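Local coordinates for phospho-2-dehydro-3-deoxyheptonate aldolase/chorismate mutase (Thermus thermophilus, PDB 2D8D), which converts chorismate to prephenate through its chorismate mutase domain, the part present here, and as a whole probably also acts as a 3-deoxy-7-phosphoheptulonate synthase, at the interface of chains A and B. Sequence-based numbering; all coordinates share one arbitrary frame. Chains: chain A/B, phospho-2-dehydro-3-deoxyheptonate aldolase/chorismate mutase.

Contact 1: the interface of chains A and B. Residues chain A 22, 25; chain B 14-15, 18-19.
A:Leu22 and A:Glu25, a turn apart on helix 4-40 of chain A, pack against B:Arg14, B:Val15, B:Glu18 and B:Ile19 on the same helix of the partner, where the long first helices of the chorismate mutase dimer meet. The packed part centres on A:Leu22, which loses 72 Å² of surface to chain B. Its CD1 methyl lies 3.8 Å from CG1 of B:Val15 and also meets the carboxylate of B:Glu18, whose side chain runs across it at about a right angle. Nearer the backbone of the same leucine, CB touches CG1 of B:Ile19 at 3.8 Å. B:Val15 straddles the two chain A residues: CG1, anti to its backbone N (chi1 172°), faces A:Leu22, while B:Val15 CG2 packs 3.6 Å from A:Glu25 CD, the carboxylate carbon.

Beside this packed core the contact turns polar and includes ordered water. The extended side chain of A:Glu25 carries OE2 to within 2.8 Å of B:Arg14 NH2 in a nearly straight salt bridge, 172° at the hydrogen. The oxygen lies in the guanidinium plane, yet the nitrogen approaches from above the carboxylate plane, the two planes being 44° apart. B:Glu18 OE2 steadies the arginine from its own chain, accepting from NH1 at 2.9 Å on its syn side but tilted out of the carboxylate plane. Water 1 lies between the two glutamates, 2.7 Å from A:Glu25 OE1 and 3.2 Å from B:Glu18 OE1.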
loop_
_atom_site.group_PDB
_atom_site.type_symbol
_atom_site.label_atom_id
_atom_site.label_comp_id
_atom_site.label_asym_id
_atom_site.label_seq_id
_atom_site.Cartn_x
_atom_site.Cartn_y
_atom_site.Cartn_z
ATOM N N LEU A 22 4.270 -0.480 -7.190
ATOM C CA LEU A 22 2.849 -0.467 -7.524
ATOM C C LEU A 22 2.165 0.839 -7.137
ATOM O O LEU A 22 1.309 1.330 -7.871
ATOM C CB LEU A 22 2.139 -1.663 -6.882
ATOM C CG LEU A 22 2.130 -2.949 -7.724
ATOM C CD1 LEU A 22 1.264 -2.744 -8.962
ATOM C CD2 LEU A 22 3.547 -3.338 -8.120
ATOM N N GLU A 25 3.121 3.272 -9.762
ATOM C CA GLU A 25 2.407 3.004 -11.004
ATOM C C GLU A 25 0.986 3.553 -10.890
ATOM O O GLU A 25 0.471 4.159 -11.829
ATOM C CB GLU A 25 2.366 1.500 -11.285
ATOM C CG GLU A 25 1.488 1.110 -12.468
ATOM C CD GLU A 25 1.541 -0.377 -12.771
ATOM O OE1 GLU A 25 1.941 -1.157 -11.882
ATOM O OE2 GLU A 25 1.168 -0.768 -13.897
ATOM N N ARG B 14 -6.574 -3.181 -11.734
ATOM C CA ARG B 14 -5.528 -4.196 -11.717
ATOM C C ARG B 14 -4.474 -3.871 -10.666
ATOM O O ARG B 14 -4.068 -4.735 -9.888
ATOM C CB ARG B 14 -4.860 -4.300 -13.093
ATOM C CG ARG B 14 -3.595 -5.159 -13.107
ATOM C CD ARG B 14 -2.933 -5.173 -14.477
ATOM N NE ARG B 14 -2.522 -3.839 -14.913
ATOM C CZ ARG B 14 -1.453 -3.183 -14.471
ATOM N NH1 ARG B 14 -0.651 -3.725 -13.563
ATOM N NH2 ARG B 14 -1.184 -1.977 -14.947
ATOM N N VAL B 15 -4.027 -2.620 -10.655
ATOM C CA VAL B 15 -3.020 -2.192 -9.706
ATOM C C VAL B 15 -3.552 -2.263 -8.273
ATOM O O VAL B 15 -2.838 -2.696 -7.368
ATOM C CB VAL B 15 -2.521 -0.773 -10.056
ATOM C CG1 VAL B 15 -1.623 -0.240 -8.956
ATOM C CG2 VAL B 15 -1.753 -0.816 -11.377
ATOM N N GLU B 18 -3.401 -5.773 -7.152
ATOM C CA GLU B 18 -2.032 -6.194 -6.889
ATOM C C GLU B 18 -1.568 -5.642 -5.540
ATOM O O GLU B 18 -0.885 -6.329 -4.782
ATOM C CB GLU B 18 -1.097 -5.711 -7.998
ATOM C CG GLU B 18 -1.261 -6.438 -9.323
ATOM C CD GLU B 18 -0.243 -6.006 -10.360
ATOM O OE1 GLU B 18 0.958 -5.942 -10.023
ATOM O OE2 GLU B 18 -0.639 -5.740 -11.515
ATOM N N ILE B 19 -1.930 -4.398 -5.242
ATOM C CA ILE B 19 -1.551 -3.805 -3.962
ATOM C C ILE B 19 -2.206 -4.592 -2.824
ATOM O O ILE B 19 -1.571 -4.854 -1.801
ATOM C CB ILE B 19 -1.949 -2.306 -3.901
ATOM C CG1 ILE B 19 -1.081 -1.508 -4.882
ATOM C CG2 ILE B 19 -1.776 -1.766 -2.487
ATOM C CD1 ILE B 19 -1.527 -0.077 -5.085
HETATM O O HOH W 1 2.119 -3.821 -12.046
#

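Contact 2: the interface of chains A and B. Residues chain A 65, 69, 73; chain B 23, 27, 80-81, 83-84.
Helix 67-80 of chain A and the segment leading into it meet the first and last helices of chain B, in the intertwined all-helical dimer typical of type II chorismate mutases. A:Phe65, just ahead of the helix, inserts its ring between helix 4-40 and helix 67-84 of the partner. With CG anti to its carbonyl carbon (chi1 -70°), the ring points into this groove, and its CE1 and CE2 sides meet different helices. On the CE1 side, CE1 lies 3.2 Å from the backbone carbonyl O of B:Leu23, whose carbonyl carbon is in the ring plane, and 3.8 Å from CA of B:Gly27. B:Gly27 has no side chain, which probably allows the ring to come this close to the helix backbone. On the CE2 side, CE2 is 3.5 Å from the carbonyl O of B:Ala80 and also touches the less well ordered B:Leu84. An alanine in place of A:Phe65 would probably leave a gap between the two partner helices, with B:Gly27 and B:Ala80 deprived of their aromatic neighbour.

Within helix 67-80, A:Thr69 divides its branches. CG2 packs 3.6 Å from CB of B:Ala80, whereas OG1 holds water 2 at 3.1 Å. That water also bonds to the carbonyl O of B:Ala80 at 2.9 Å and to OD2 of B:Asp83, a poorly ordered residue. Further along, the side chains of A:Leu73 and B:Leu23 run antiparallel alongside one another, their CD1 methyls 4.1 Å apart. The patch thus ties the C-terminal helices of both subunits to the long first helix and helps hold the dimer together.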
loop_
_atom_site.group_PDB
_atom_site.type_symbol
_atom_site.label_atom_id
_atom_site.label_comp_id
_atom_site.label_asym_id
_atom_site.label_seq_id
_atom_site.Cartn_x
_atom_site.Cartn_y
_atom_site.Cartn_z
ATOM N N PHE A 65 -5.340 -9.007 7.162
ATOM C CA PHE A 65 -5.829 -7.730 7.661
ATOM C C PHE A 65 -7.351 -7.703 7.655
ATOM O O PHE A 65 -7.987 -8.269 6.761
ATOM C CB PHE A 65 -5.317 -6.576 6.798
ATOM C CG PHE A 65 -3.844 -6.327 6.929
ATOM C CD1 PHE A 65 -3.006 -6.459 5.829
ATOM C CD2 PHE A 65 -3.295 -5.941 8.149
ATOM C CE1 PHE A 65 -1.639 -6.211 5.938
ATOM C CE2 PHE A 65 -1.929 -5.690 8.268
ATOM C CZ PHE A 65 -1.100 -5.825 7.160
ATOM N N THR A 69 -9.202 -2.379 8.144
ATOM C CA THR A 69 -7.819 -1.978 7.933
ATOM C C THR A 69 -7.533 -1.806 6.445
ATOM O O THR A 69 -6.862 -0.855 6.042
ATOM C CB THR A 69 -6.847 -3.015 8.524
ATOM O OG1 THR A 69 -6.995 -3.040 9.948
ATOM C CG2 THR A 69 -5.409 -2.669 8.175
ATOM N N LEU A 73 -6.313 1.713 4.762
ATOM C CA LEU A 73 -5.085 1.840 3.986
ATOM C C LEU A 73 -5.369 2.371 2.588
ATOM O O LEU A 73 -4.677 3.267 2.105
ATOM C CB LEU A 73 -4.363 0.492 3.894
ATOM C CG LEU A 73 -3.750 -0.024 5.198
ATOM C CD1 LEU A 73 -3.215 -1.432 4.992
ATOM C CD2 LEU A 73 -2.645 0.916 5.651
ATOM N N LEU B 23 -0.061 -6.306 0.039
ATOM C CA LEU B 23 -0.278 -5.924 1.427
ATOM C C LEU B 23 -0.585 -7.175 2.241
ATOM O O LEU B 23 -0.093 -7.334 3.361
ATOM C CB LEU B 23 -1.448 -4.949 1.541
ATOM C CG LEU B 23 -1.209 -3.504 1.110
ATOM C CD1 LEU B 23 -2.524 -2.748 1.149
ATOM C CD2 LEU B 23 -0.184 -2.844 2.026
ATOM N N GLY B 27 1.422 -8.855 5.240
ATOM C CA GLY B 27 0.759 -9.163 6.490
ATOM C C GLY B 27 1.103 -10.550 6.995
ATOM O O GLY B 27 1.359 -10.740 8.188
ATOM N N ALA B 80 -0.604 -0.752 10.679
ATOM C CA ALA B 80 -1.558 -1.840 10.508
ATOM C C ALA B 80 -0.922 -3.173 10.879
ATOM O O ALA B 80 -1.595 -4.077 11.375
ATOM C CB ALA B 80 -2.051 -1.876 9.067
ATOM N N SER B 81 0.382 -3.284 10.634
ATOM C CA SER B 81 1.129 -4.501 10.936
ATOM C C SER B 81 1.226 -4.756 12.438
ATOM O O SER B 81 0.987 -5.874 12.897
ATOM C CB SER B 81 2.534 -4.417 10.335
ATOM O OG SER B 81 2.474 -4.292 8.924
ATOM N N ASP B 83 -0.717 -3.665 14.700
ATOM C CA ASP B 83 -2.069 -3.985 15.119
ATOM C C ASP B 83 -2.314 -5.472 14.904
ATOM O O ASP B 83 -2.812 -6.159 15.790
ATOM C CB ASP B 83 -3.081 -3.167 14.313
ATOM C CG ASP B 83 -4.518 -3.532 14.635
ATOM O OD1 ASP B 83 -4.895 -3.468 15.825
ATOM O OD2 ASP B 83 -5.271 -3.879 13.700
ATOM N N LEU B 84 -1.939 -5.967 13.728
ATOM C CA LEU B 84 -2.130 -7.372 13.391
ATOM C C LEU B 84 -1.288 -8.306 14.263
ATOM O O LEU B 84 -1.732 -9.396 14.615
ATOM C CB LEU B 84 -1.810 -7.602 11.907
ATOM C CG LEU B 84 -2.248 -8.929 11.273
ATOM C CD1 LEU B 84 -3.747 -9.092 11.403
ATOM C CD2 LEU B 84 -1.867 -8.954 9.807
HETATM O O HOH W 2 -4.470 -4.468 11.062
#

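The C-alpha centres of contact 1 and contact 2 are about 17 Å apart, and helix 4-40 of chain B serves both. B:Arg14, B:Val15, B:Glu18 and B:Ile19 supply the chain B side of contact 1, and B:Leu23 and B:Gly27, farther along, join helix 67-84 in contact 2. Chain A uses helix 4-40 in the first and helix 67-80 with its preceding segment in the second, so one partner helix is gripped by two parts of chain A far apart in sequence. Two-fold symmetry repeats each contact with the chains exchanged, consistent with an interlocked dimer in which each subunit contacts its partner through more than one helix.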